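PDB 6VZZ: BamaA.19900.a from Balamuthia mandrillaris, which probably phosphorylates glucose to glucose 6-phosphate at the expense of ATP, as a glucokinase of the actin-like ATPase superfamily. Local coordinates for residues A[23-28]-A[50-55]; A[77-82]-A[134-139]; A[19-24]-A[60-65]. All blocks are in the same frame, centred on the assembly; numbering follows the deposited sequence.

Interaction 1 (A[23-28]-A[50-55]); sequences KQWRVA and LALARA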
ATOM      1  N   LYS A  23     -33.312  -4.946  30.267  1.00 53.94           N
ATOM      2  CA  LYS A  23     -33.948  -5.560  31.430  1.00 52.60           C
ATOM      3  C   LYS A  23     -33.781  -7.071  31.397  1.00 52.32           C
ATOM      4  O   LYS A  23     -33.529  -7.696  32.433  1.00 54.74           O
ATOM      5  CB  LYS A  23     -35.431  -5.193  31.504  1.00 54.16           C
ATOM      6  CG  LYS A  23     -35.716  -3.709  31.693  1.00 57.80           C
ATOM      7  CD  LYS A  23     -37.188  -3.452  32.017  1.00 59.71           C
ATOM      8  CE  LYS A  23     -37.538  -1.979  31.834  1.00 61.33           C
ATOM      9  NZ  LYS A  23     -38.736  -1.603  32.626  1.00 70.07           N
ATOM     10  N   GLN A  24     -33.902  -7.677  30.214  1.00 51.90           N
ATOM     11  CA  GLN A  24     -33.691  -9.116  30.106  1.00 52.93           C
ATOM     12  C   GLN A  24     -32.242  -9.486  30.410  1.00 52.18           C
ATOM     13  O   GLN A  24     -31.976 -10.522  31.028  1.00 55.45           O
ATOM     14  CB  GLN A  24     -34.096  -9.608  28.712  1.00 57.75           C
ATOM     15  CG  GLN A  24     -35.606  -9.571  28.423  1.00 61.13           C
ATOM     16  CD  GLN A  24     -35.955  -9.946  26.979  1.00 69.53           C
ATOM     17  OE1 GLN A  24     -35.353  -9.444  26.021  1.00 65.59           O
ATOM     18  NE2 GLN A  24     -36.936 -10.830  26.823  1.00 76.36           N
ATOM     19  N   TRP A  25     -31.292  -8.640  30.004  1.00 52.04           N
ATOM     20  CA  TRP A  25     -29.877  -8.966  30.171  1.00 49.78           C
ATOM     21  C   TRP A  25     -29.473  -9.024  31.636  1.00 53.08           C
ATOM     22  O   TRP A  25     -28.726  -9.922  32.046  1.00 55.47           O
ATOM     23  CB  TRP A  25     -29.012  -7.935  29.449  1.00 49.64           C
ATOM     24  CG  TRP A  25     -28.868  -8.168  27.986  1.00 51.49           C
ATOM     25  CD1 TRP A  25     -29.601  -9.020  27.211  1.00 50.42           C
ATOM     26  CD2 TRP A  25     -27.917  -7.549  27.117  1.00 50.28           C
ATOM     27  NE1 TRP A  25     -29.167  -8.965  25.908  1.00 50.87           N
ATOM     28  CE2 TRP A  25     -28.137  -8.068  25.820  1.00 49.96           C
ATOM     29  CE3 TRP A  25     -26.904  -6.600  27.304  1.00 45.18           C
ATOM     30  CZ2 TRP A  25     -27.382  -7.671  24.716  1.00 46.84           C
ATOM     31  CZ3 TRP A  25     -26.154  -6.208  26.210  1.00 45.50           C
ATOM     32  CH2 TRP A  25     -26.396  -6.745  24.929  1.00 47.56           C
ATOM     33  N   ARG A  26     -29.949  -8.071  32.440  1.00 51.34           N
ATOM     34  CA  ARG A  26     -29.383  -7.839  33.761  1.00 49.62           C
ATOM     35  C   ARG A  26     -29.770  -8.893  34.795  1.00 54.53           C
ATOM     36  O   ARG A  26     -29.187  -8.893  35.886  1.00 52.37           O
ATOM     37  CB  ARG A  26     -29.800  -6.462  34.252  1.00 47.44           C
ATOM     38  CG  ARG A  26     -31.273  -6.341  34.523  1.00 46.87           C
ATOM     39  CD  ARG A  26     -31.626  -4.904  34.731  1.00 47.35           C
ATOM     40  NE  ARG A  26     -32.982  -4.724  35.219  1.00 51.06           N
ATOM     41  CZ  ARG A  26     -33.689  -3.618  35.027  1.00 51.53           C
ATOM     42  NH1 ARG A  26     -33.157  -2.614  34.341  1.00 48.98           N
ATOM     43  NH2 ARG A  26     -34.925  -3.525  35.510  1.00 50.88           N
ATOM     44  N   VAL A  27     -30.729  -9.781  34.504  1.00 51.30           N
ATOM     45  CA  VAL A  27     -31.008 -10.860  35.450  1.00 53.65           C
ATOM     46  C   VAL A  27     -29.776 -11.731  35.631  1.00 53.49           C
ATOM     47  O   VAL A  27     -29.583 -12.336  36.694  1.00 57.16           O
ATOM     48  CB  VAL A  27     -32.223 -11.704  35.007  1.00 54.74           C
ATOM     49  CG1 VAL A  27     -33.498 -10.855  34.980  1.00 48.58           C
ATOM     50  CG2 VAL A  27     -31.958 -12.364  33.652  1.00 55.80           C
ATOM     51  N   ALA A  28     -28.915 -11.802  34.612  1.00 53.91           N
ATOM     52  CA  ALA A  28     -27.733 -12.650  34.671  1.00 53.76           C
ATOM     53  C   ALA A  28     -26.665 -12.114  35.615  1.00 55.38           C
ATOM     54  O   ALA A  28     -25.722 -12.849  35.930  1.00 55.25           O
ATOM     55  CB  ALA A  28     -27.147 -12.820  33.270  1.00 50.24           C
ATOM     56  N   LEU A  50     -23.184   3.440  18.730  1.00 42.61           N
ATOM     57  CA  LEU A  50     -22.690   2.708  19.883  1.00 39.99           C
ATOM     58  C   LEU A  50     -23.531   1.458  20.044  1.00 42.41           C
ATOM     59  O   LEU A  50     -24.747   1.493  19.834  1.00 45.13           O
ATOM     60  CB  LEU A  50     -22.734   3.563  21.162  1.00 40.67           C
ATOM     61  CG  LEU A  50     -22.034   3.011  22.409  1.00 39.57           C
ATOM     62  CD1 LEU A  50     -21.425   4.126  23.222  1.00 38.22           C
ATOM     63  CD2 LEU A  50     -22.987   2.208  23.264  1.00 38.84           C
ATOM     64  N   ALA A  51     -22.883   0.356  20.412  1.00 39.02           N
ATOM     65  CA  ALA A  51     -23.576  -0.913  20.543  1.00 41.12           C
ATOM     66  C   ALA A  51     -22.987  -1.708  21.696  1.00 40.47           C
ATOM     67  O   ALA A  51     -21.843  -1.495  22.109  1.00 36.12           O
ATOM     68  CB  ALA A  51     -23.504  -1.735  19.251  1.00 38.97           C
ATOM     69  N   LEU A  52     -23.791  -2.637  22.205  1.00 40.66           N
ATOM     70  CA  LEU A  52     -23.388  -3.560  23.249  1.00 40.70           C
ATOM     71  C   LEU A  52     -23.582  -4.989  22.767  1.00 42.47           C
ATOM     72  O   LEU A  52     -24.469  -5.275  21.955  1.00 43.27           O
ATOM     73  CB  LEU A  52     -24.194  -3.350  24.526  1.00 37.66           C
ATOM     74  CG  LEU A  52     -24.392  -1.922  25.014  1.00 38.92           C
ATOM     75  CD1 LEU A  52     -25.327  -1.932  26.213  1.00 38.34           C
ATOM     76  CD2 LEU A  52     -23.062  -1.254  25.355  1.00 36.39           C
ATOM     77  N   ALA A  53     -22.742  -5.884  23.275  1.00 40.98           N
ATOM     78  CA  ALA A  53     -22.918  -7.309  23.041  1.00 47.90           C
ATOM     79  C   ALA A  53     -22.423  -8.064  24.268  1.00 48.48           C
ATOM     80  O   ALA A  53     -21.398  -7.705  24.854  1.00 46.69           O
ATOM     81  CB  ALA A  53     -22.180  -7.780  21.783  1.00 44.48           C
ATOM     82  N   ARG A  54     -23.170  -9.089  24.666  1.00 48.88           N
ATOM     83  CA  ARG A  54     -22.749  -9.906  25.788  1.00 52.63           C
ATOM     84  C   ARG A  54     -21.656 -10.872  25.346  1.00 57.16           C
ATOM     85  O   ARG A  54     -21.378 -11.036  24.158  1.00 60.03           O
ATOM     86  CB  ARG A  54     -23.937 -10.671  26.377  1.00 55.56           C
ATOM     87  CG  ARG A  54     -25.023  -9.789  26.967  1.00 51.36           C
ATOM     88  CD  ARG A  54     -26.266 -10.595  27.273  1.00 51.73           C
ATOM     89  NE  ARG A  54     -26.835 -11.160  26.059  1.00 57.00           N
ATOM     90  CZ  ARG A  54     -27.829 -12.042  26.033  1.00 58.94           C
ATOM     91  NH1 ARG A  54     -28.368 -12.466  27.168  1.00 53.80           N
ATOM     92  NH2 ARG A  54     -28.275 -12.505  24.867  1.00 60.59           N
ATOM     93  N   ALA A  55     -21.040 -11.526  26.330  1.00 59.34           N
ATOM     94  CA  ALA A  55     -19.970 -12.477  26.042  1.00 61.17           C
ATOM     95  C   ALA A  55     -20.424 -13.572  25.082  1.00 65.17           C
ATOM     96  O   ALA A  55     -19.646 -14.019  24.233  1.00 70.93           O
ATOM     97  CB  ALA A  55     -19.463 -13.093  27.345  1.00 55.30           C
TER

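Interaction 2 (A[77-82]-A[134-139]); sequences AFFDSV and FLFPPT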
ATOM      1  N   ALA A  77     -20.025  14.477  25.252  1.00 48.39           N
ATOM      2  CA  ALA A  77     -21.348  14.674  25.837  1.00 46.72           C
ATOM      3  C   ALA A  77     -22.286  13.525  25.478  1.00 48.31           C
ATOM      4  O   ALA A  77     -23.109  13.110  26.298  1.00 47.50           O
ATOM      5  CB  ALA A  77     -21.932  16.009  25.383  1.00 46.54           C
ATOM      6  N   PHE A  78     -22.181  12.999  24.254  1.00 47.30           N
ATOM      7  CA  PHE A  78     -22.992  11.845  23.884  1.00 46.00           C
ATOM      8  C   PHE A  78     -22.595  10.617  24.693  1.00 46.72           C
ATOM      9  O   PHE A  78     -23.462   9.895  25.193  1.00 48.65           O
ATOM     10  CB  PHE A  78     -22.870  11.593  22.378  1.00 49.18           C
ATOM     11  CG  PHE A  78     -23.315  10.208  21.925  1.00 51.82           C
ATOM     12  CD1 PHE A  78     -24.661   9.923  21.697  1.00 53.14           C
ATOM     13  CD2 PHE A  78     -22.378   9.206  21.669  1.00 49.24           C
ATOM     14  CE1 PHE A  78     -25.070   8.649  21.254  1.00 51.71           C
ATOM     15  CE2 PHE A  78     -22.783   7.932  21.221  1.00 49.80           C
ATOM     16  CZ  PHE A  78     -24.131   7.656  21.013  1.00 47.47           C
ATOM     17  N   PHE A  79     -21.290  10.378  24.860  1.00 47.87           N
ATOM     18  CA  PHE A  79     -20.835   9.202  25.598  1.00 46.65           C
ATOM     19  C   PHE A  79     -21.243   9.287  27.067  1.00 47.18           C
ATOM     20  O   PHE A  79     -21.812   8.337  27.617  1.00 45.58           O
ATOM     21  CB  PHE A  79     -19.316   9.044  25.469  1.00 44.56           C
ATOM     22  CG  PHE A  79     -18.843   8.703  24.077  1.00 42.30           C
ATOM     23  CD1 PHE A  79     -19.591   7.874  23.250  1.00 46.32           C
ATOM     24  CD2 PHE A  79     -17.640   9.212  23.599  1.00 41.22           C
ATOM     25  CE1 PHE A  79     -19.148   7.548  21.963  1.00 42.04           C
ATOM     26  CE2 PHE A  79     -17.190   8.901  22.318  1.00 42.89           C
ATOM     27  CZ  PHE A  79     -17.944   8.061  21.498  1.00 41.39           C
ATOM     28  N   ASP A  80     -20.948  10.417  27.723  1.00 45.17           N
ATOM     29  CA  ASP A  80     -21.400  10.625  29.098  1.00 44.58           C
ATOM     30  C   ASP A  80     -22.893  10.353  29.235  1.00 44.85           C
ATOM     31  O   ASP A  80     -23.330   9.620  30.129  1.00 45.92           O
ATOM     32  CB  ASP A  80     -21.086  12.054  29.557  1.00 41.81           C
ATOM     33  CG  ASP A  80     -19.591  12.306  29.750  1.00 47.29           C
ATOM     34  OD1 ASP A  80     -18.809  11.328  29.764  1.00 43.64           O
ATOM     35  OD2 ASP A  80     -19.199  13.492  29.893  1.00 48.58           O
ATOM     36  N   SER A  81     -23.695  10.925  28.340  1.00 45.16           N
ATOM     37  CA  SER A  81     -25.142  10.774  28.441  1.00 45.84           C
ATOM     38  C   SER A  81     -25.559   9.317  28.295  1.00 45.43           C
ATOM     39  O   SER A  81     -26.271   8.775  29.148  1.00 44.69           O
ATOM     40  CB  SER A  81     -25.831  11.629  27.384  1.00 47.37           C
ATOM     41  OG  SER A  81     -27.222  11.404  27.408  1.00 51.29           O
ATOM     42  N   VAL A  82     -25.130   8.664  27.213  1.00 45.98           N
ATOM     43  CA  VAL A  82     -25.568   7.295  26.986  1.00 45.86           C
ATOM     44  C   VAL A  82     -24.945   6.343  27.998  1.00 44.14           C
ATOM     45  O   VAL A  82     -25.527   5.298  28.297  1.00 45.62           O
ATOM     46  CB  VAL A  82     -25.270   6.868  25.538  1.00 45.68           C
ATOM     47  CG1 VAL A  82     -23.809   6.532  25.376  1.00 47.63           C
ATOM     48  CG2 VAL A  82     -26.129   5.690  25.155  1.00 46.88           C
ATOM     49  N   PHE A 134     -17.673   3.798  33.040  1.00 42.71           N
ATOM     50  CA  PHE A 134     -18.700   2.762  33.024  1.00 44.15           C
ATOM     51  C   PHE A 134     -18.692   1.985  31.708  1.00 42.83           C
ATOM     52  O   PHE A 134     -18.721   0.749  31.709  1.00 43.93           O
ATOM     53  CB  PHE A 134     -20.077   3.365  33.282  1.00 45.79           C
ATOM     54  CG  PHE A 134     -21.173   2.345  33.323  1.00 47.85           C
ATOM     55  CD1 PHE A 134     -21.484   1.695  34.501  1.00 50.43           C
ATOM     56  CD2 PHE A 134     -21.876   2.014  32.176  1.00 47.53           C
ATOM     57  CE1 PHE A 134     -22.474   0.744  34.539  1.00 52.79           C
ATOM     58  CE2 PHE A 134     -22.862   1.063  32.211  1.00 49.79           C
ATOM     59  CZ  PHE A 134     -23.164   0.427  33.396  1.00 52.51           C
ATOM     60  N   LEU A 135     -18.658   2.683  30.576  1.00 41.76           N
ATOM     61  CA  LEU A 135     -18.672   1.989  29.295  1.00 41.49           C
ATOM     62  C   LEU A 135     -17.283   1.726  28.755  1.00 38.19           C
ATOM     63  O   LEU A 135     -17.134   0.901  27.848  1.00 37.61           O
ATOM     64  CB  LEU A 135     -19.454   2.782  28.238  1.00 39.26           C
ATOM     65  CG  LEU A 135     -20.963   2.933  28.394  1.00 41.32           C
ATOM     66  CD1 LEU A 135     -21.549   3.598  27.161  1.00 40.80           C
ATOM     67  CD2 LEU A 135     -21.623   1.591  28.640  1.00 43.06           C
ATOM     68  N   PHE A 136     -16.269   2.402  29.279  1.00 41.42           N
ATOM     69  CA  PHE A 136     -14.920   2.362  28.715  1.00 40.60           C
ATOM     70  C   PHE A 136     -13.939   2.090  29.842  1.00 39.79           C
ATOM     71  O   PHE A 136     -13.269   3.007  30.330  1.00 43.41           O
ATOM     72  CB  PHE A 136     -14.607   3.660  27.971  1.00 38.00           C
ATOM     73  CG  PHE A 136     -15.622   3.993  26.919  1.00 39.80           C
ATOM     74  CD1 PHE A 136     -15.571   3.386  25.667  1.00 38.75           C
ATOM     75  CD2 PHE A 136     -16.656   4.881  27.187  1.00 39.97           C
ATOM     76  CE1 PHE A 136     -16.524   3.672  24.697  1.00 36.85           C
ATOM     77  CE2 PHE A 136     -17.606   5.173  26.219  1.00 38.60           C
ATOM     78  CZ  PHE A 136     -17.543   4.568  24.977  1.00 36.24           C
ATOM     79  N   PRO A 137     -13.827   0.833  30.274  1.00 42.65           N
ATOM     80  CA  PRO A 137     -12.904   0.490  31.366  1.00 42.27           C
ATOM     81  C   PRO A 137     -11.493   0.933  31.036  1.00 42.26           C
ATOM     82  O   PRO A 137     -10.983   0.635  29.944  1.00 42.12           O
ATOM     83  CB  PRO A 137     -13.005  -1.039  31.449  1.00 41.06           C
ATOM     84  CG  PRO A 137     -13.525  -1.461  30.105  1.00 42.33           C
ATOM     85  CD  PRO A 137     -14.425  -0.362  29.653  1.00 40.69           C
ATOM     86  N   PRO A 138     -10.844   1.667  31.946  1.00 42.16           N
ATOM     87  CA  PRO A 138      -9.561   2.314  31.612  1.00 44.41           C
ATOM     88  C   PRO A 138      -8.481   1.380  31.084  1.00 47.51           C
ATOM     89  O   PRO A 138      -7.745   1.752  30.158  1.00 47.61           O
ATOM     90  CB  PRO A 138      -9.161   2.949  32.948  1.00 40.70           C
ATOM     91  CG  PRO A 138     -10.461   3.309  33.565  1.00 40.88           C
ATOM     92  CD  PRO A 138     -11.394   2.172  33.213  1.00 44.52           C
ATOM     93  N   THR A 139      -8.362   0.177  31.630  1.00 43.66           N
ATOM     94  CA  THR A 139      -7.330  -0.736  31.168  1.00 44.75           C
ATOM     95  C   THR A 139      -7.806  -1.666  30.057  1.00 47.65           C
ATOM     96  O   THR A 139      -7.003  -2.447  29.540  1.00 48.46           O
ATOM     97  CB  THR A 139      -6.796  -1.549  32.350  1.00 48.03           C
ATOM     98  OG1 THR A 139      -7.896  -2.087  33.093  1.00 50.04           O
ATOM     99  CG2 THR A 139      -5.970  -0.655  33.277  1.00 45.29           C
TER

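Interaction 3 (A[19-24]-A[60-65]); sequences TQTLKQ and TFLQVL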
ATOM      1  N   THR A  19     -34.557  -0.580  25.924  1.00 54.33           N
ATOM      2  CA  THR A  19     -34.939  -0.651  27.331  1.00 55.87           C
ATOM      3  C   THR A  19     -35.406  -2.052  27.711  1.00 57.51           C
ATOM      4  O   THR A  19     -34.937  -2.624  28.702  1.00 57.39           O
ATOM      5  CB  THR A  19     -36.021   0.384  27.629  1.00 57.27           C
ATOM      6  OG1 THR A  19     -35.412   1.670  27.785  1.00 59.38           O
ATOM      7  CG2 THR A  19     -36.768   0.027  28.889  1.00 59.05           C
ATOM      8  N   GLN A  20     -36.323  -2.632  26.928  1.00 57.19           N
ATOM      9  CA  GLN A  20     -36.802  -3.974  27.253  1.00 56.50           C
ATOM     10  C   GLN A  20     -35.668  -4.993  27.198  1.00 54.92           C
ATOM     11  O   GLN A  20     -35.594  -5.892  28.045  1.00 57.63           O
ATOM     12  CB  GLN A  20     -37.949  -4.376  26.319  1.00 52.80           C
ATOM     13  N   THR A  21     -34.746  -4.844  26.242  1.00 53.05           N
ATOM     14  CA  THR A  21     -33.666  -5.818  26.088  1.00 53.34           C
ATOM     15  C   THR A  21     -32.709  -5.789  27.275  1.00 56.00           C
ATOM     16  O   THR A  21     -32.318  -6.841  27.798  1.00 55.50           O
ATOM     17  CB  THR A  21     -32.906  -5.569  24.785  1.00 52.13           C
ATOM     18  OG1 THR A  21     -33.786  -5.777  23.674  1.00 57.43           O
ATOM     19  CG2 THR A  21     -31.730  -6.522  24.662  1.00 49.12           C
ATOM     20  N   LEU A  22     -32.307  -4.592  27.712  1.00 53.59           N
ATOM     21  CA  LEU A  22     -31.370  -4.507  28.828  1.00 51.26           C
ATOM     22  C   LEU A  22     -31.985  -5.028  30.122  1.00 53.12           C
ATOM     23  O   LEU A  22     -31.260  -5.511  30.998  1.00 50.57           O
ATOM     24  CB  LEU A  22     -30.888  -3.069  28.998  1.00 48.33           C
ATOM     25  CG  LEU A  22     -30.169  -2.547  27.754  1.00 50.05           C
ATOM     26  CD1 LEU A  22     -29.874  -1.068  27.878  1.00 45.82           C
ATOM     27  CD2 LEU A  22     -28.894  -3.343  27.506  1.00 49.82           C
ATOM     28  N   LYS A  23     -33.312  -4.946  30.267  1.00 53.94           N
ATOM     29  CA  LYS A  23     -33.948  -5.560  31.430  1.00 52.60           C
ATOM     30  C   LYS A  23     -33.781  -7.071  31.397  1.00 52.32           C
ATOM     31  O   LYS A  23     -33.529  -7.696  32.433  1.00 54.74           O
ATOM     32  CB  LYS A  23     -35.431  -5.193  31.504  1.00 54.16           C
ATOM     33  CG  LYS A  23     -35.716  -3.709  31.693  1.00 57.80           C
ATOM     34  CD  LYS A  23     -37.188  -3.452  32.017  1.00 59.71           C
ATOM     35  CE  LYS A  23     -37.538  -1.979  31.834  1.00 61.33           C
ATOM     36  NZ  LYS A  23     -38.736  -1.603  32.626  1.00 70.07           N
ATOM     37  N   GLN A  24     -33.902  -7.677  30.214  1.00 51.90           N
ATOM     38  CA  GLN A  24     -33.691  -9.116  30.106  1.00 52.93           C
ATOM     39  C   GLN A  24     -32.242  -9.486  30.410  1.00 52.18           C
ATOM     40  O   GLN A  24     -31.976 -10.522  31.028  1.00 55.45           O
ATOM     41  CB  GLN A  24     -34.096  -9.608  28.712  1.00 57.75           C
ATOM     42  CG  GLN A  24     -35.606  -9.571  28.423  1.00 61.13           C
ATOM     43  CD  GLN A  24     -35.955  -9.946  26.979  1.00 69.53           C
ATOM     44  OE1 GLN A  24     -35.353  -9.444  26.021  1.00 65.59           O
ATOM     45  NE2 GLN A  24     -36.936 -10.830  26.823  1.00 76.36           N
ATOM     46  N   THR A  60     -24.180 -11.131  16.905  1.00 70.16           N
ATOM     47  CA  THR A  60     -25.274 -10.183  17.011  1.00 64.97           C
ATOM     48  C   THR A  60     -24.882  -9.112  18.020  1.00 61.14           C
ATOM     49  O   THR A  60     -23.916  -9.264  18.772  1.00 65.16           O
ATOM     50  CB  THR A  60     -26.573 -10.904  17.403  1.00 72.34           C
ATOM     51  OG1 THR A  60     -27.708 -10.124  17.005  1.00 74.82           O
ATOM     52  CG2 THR A  60     -26.622 -11.156  18.906  1.00 68.82           C
ATOM     53  N   PHE A  61     -25.618  -8.003  18.020  1.00 56.34           N
ATOM     54  CA  PHE A  61     -25.399  -6.976  19.030  1.00 51.42           C
ATOM     55  C   PHE A  61     -26.628  -6.081  19.117  1.00 48.84           C
ATOM     56  O   PHE A  61     -27.545  -6.160  18.299  1.00 49.95           O
ATOM     57  CB  PHE A  61     -24.141  -6.145  18.741  1.00 51.97           C
ATOM     58  CG  PHE A  61     -24.145  -5.472  17.400  1.00 47.42           C
ATOM     59  CD1 PHE A  61     -24.910  -4.340  17.172  1.00 45.94           C
ATOM     60  CD2 PHE A  61     -23.373  -5.966  16.368  1.00 50.37           C
ATOM     61  CE1 PHE A  61     -24.924  -3.726  15.925  1.00 48.15           C
ATOM     62  CE2 PHE A  61     -23.371  -5.351  15.119  1.00 50.11           C
ATOM     63  CZ  PHE A  61     -24.149  -4.232  14.896  1.00 43.54           C
ATOM     64  N   LEU A  62     -26.613  -5.205  20.114  1.00 46.53           N
ATOM     65  CA  LEU A  62     -27.708  -4.289  20.403  1.00 46.04           C
ATOM     66  C   LEU A  62     -27.223  -2.862  20.170  1.00 48.07           C
ATOM     67  O   LEU A  62     -26.359  -2.368  20.905  1.00 46.98           O
ATOM     68  CB  LEU A  62     -28.181  -4.480  21.843  1.00 45.52           C
ATOM     69  CG  LEU A  62     -29.234  -3.492  22.330  1.00 49.25           C
ATOM     70  CD1 LEU A  62     -30.572  -3.801  21.674  1.00 43.36           C
ATOM     71  CD2 LEU A  62     -29.327  -3.509  23.849  1.00 45.30           C
ATOM     72  N   GLN A  63     -27.765  -2.194  19.155  1.00 49.35           N
ATOM     73  CA  GLN A  63     -27.426  -0.792  18.947  1.00 48.55           C
ATOM     74  C   GLN A  63     -28.244   0.048  19.915  1.00 46.64           C
ATOM     75  O   GLN A  63     -29.474  -0.005  19.891  1.00 49.67           O
ATOM     76  CB  GLN A  63     -27.685  -0.353  17.507  1.00 49.11           C
ATOM     77  CG  GLN A  63     -27.385   1.151  17.293  1.00 54.05           C
ATOM     78  CD  GLN A  63     -27.132   1.519  15.840  1.00 58.41           C
ATOM     79  OE1 GLN A  63     -26.152   1.074  15.245  1.00 55.54           O
ATOM     80  NE2 GLN A  63     -28.020   2.335  15.260  1.00 59.55           N
ATOM     81  N   VAL A  64     -27.574   0.822  20.765  1.00 47.01           N
ATOM     82  CA  VAL A  64     -28.311   1.578  21.770  1.00 50.02           C
ATOM     83  C   VAL A  64     -28.452   3.040  21.362  1.00 53.78           C
ATOM     84  O   VAL A  64     -29.462   3.673  21.687  1.00 60.81           O
ATOM     85  CB  VAL A  64     -27.678   1.463  23.170  1.00 44.42           C
ATOM     86  CG1 VAL A  64     -27.203   0.045  23.431  1.00 46.08           C
ATOM     87  CG2 VAL A  64     -26.564   2.450  23.348  1.00 45.40           C
ATOM     88  N   LEU A  65     -27.474   3.599  20.650  1.00 49.35           N
ATOM     89  CA  LEU A  65     -27.631   4.996  20.275  1.00 51.58           C
ATOM     90  C   LEU A  65     -26.769   5.351  19.075  1.00 49.01           C
ATOM     91  O   LEU A  65     -25.666   4.833  18.902  1.00 51.00           O
ATOM     92  CB  LEU A  65     -27.304   5.927  21.447  1.00 56.21           C
ATOM     93  CG  LEU A  65     -28.223   7.163  21.491  1.00 58.74           C
ATOM     94  CD1 LEU A  65     -29.640   6.826  21.010  1.00 54.23           C
ATOM     95  CD2 LEU A  65     -28.274   7.755  22.892  1.00 57.75           C
TER

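Interaction 1 (A[23-28]-A[50-55])
W25, on helix 16-25, lays its indole against the end of strand 47-54, where R54 covers one face of the ring. Its CG lies opposite the carbonyl carbon (chi1 -82°), which carries the indole from the helix to the strand. The guanidinium of R54 rests flat on the indole, centres 3.9 Å apart and planes within 8° of parallel, a stacked cation-pi pair. Closer to the backbone in the same side chain, R54 CD sits 3.4 Å from the centroid of the five-membered ring of W25, a CH-pi contact over the face. The bend at chi3 of R54 turns the guanidinium so that it lies over the ring as CD does; D57 meets the charge in a salt bridge. The six-membered end reaches L52, with W25 CZ3 3.9 Å from L52 CB, while W25 CH2 lies 3.8 Å from L52 O at the ring edge. Beyond W25 the chain leaves this interface: R26 gives NH1 to the carbonyl of L89 on helix 72-90, and A28 N returns to W25 O (3.2 Å). A broad aromatic suits this place, a helix laid over the edge region of the five-stranded sheet, whose 3-2-1-4-5 strand order marks the actin-like ATPase fold.

Interaction 2 (A[77-82]-A[134-139])
F136 meets F79 with the far edge of its ring, and its side chain can be followed outward from the loop before strand 141-145. CB points at helix 72-90 but is too short to reach it, and CG, opposite the carbonyl carbon (chi1 -55°), aims the ring the rest of the way. The touching is done by the outer carbons: F136 CE2 comes to 4.3 Å from F79 CB, and F136 CZ to 4.3 Å from F79 CD1. This tip stands over one face of the F79 ring, displaced toward its rim. The rings make a T-shaped (edge-to-face) pair with centroids 5.5 Å apart and planes at 63°, well short of perpendicular. One turn along the helix, V82 CG1 meets L135 CD1 at 4.1 Å, the two side chains running nearly at right angles. Branched aliphatics pack here, where L135 also rests on V39 and V82 on V64; F79 and F136 both touch V41 of the central strand 37-43. Every group that meets here is hydrocarbon, so the loop is held to the helix by dispersion and by the weak attraction of ring hydrogens for a pi face, with water kept out.

Interaction 3 (A[19-24]-A[60-65])
One methyl, CD2 of L62, makes the closest approaches to both T21 and L22. L62 opens strand 62-68, and its CG stands opposite the backbone N (chi1 174°), sending the branched end out from the strand toward helix 16-25. There L62 CD2 lies 3.7 Å from L22 CD2 and 4.1 Å from L22 CG, so it lodges against the branch of that leucine. From the preceding residue of the helix, T21 CG2 approaches L62 CD2 to 3.9 Å, the two side chains meeting tip to tip. Threonine is apt on this half-covered side of the helix because its two branches do different work: CG2 faces the leucine, while OG1 hydrogen-bonds to the carbonyl of E17 one turn back and needs no partner from the strand. L22 lies deeper and goes on to pack against L89 of helix 72-90; V18 of the same N-terminal helix adds to the cover on L62. Farther along the strand, V64 and L65 both face L50 in a classic beta bulge, with V64 also resting on V18. Since the closest approaches between 19-24 and 60-65 are all between carbon atoms, the helix is held to the strand here by van der Waals contact and the burial of apolar surface, which fixes no strict direction as a hydrogen bond would.

Interactions 1 and 3 are two rows of one interface: helix 16-25 lies over neighbouring strands 47-54 and 62-68, and the centres of the two contacts are about 6 Å apart. The strands are tied by backbone, with L52 O 2.8 Å from L62 N and L50 N 2.9 Å from L65 O. Interaction 2 lies about 16 Å from each centre, yet joins the same core. L50 CD1 touches L135 CD1 at 4.0 Å, and V82 CG2 lies 3.7 Å from V64 CG2. The glucose pocket includes N145, which ends strand 141-145 at the sheet's other edge, and D146, which begins the next helix; no touching residue here belongs to it, although 134-139 leads into that strand.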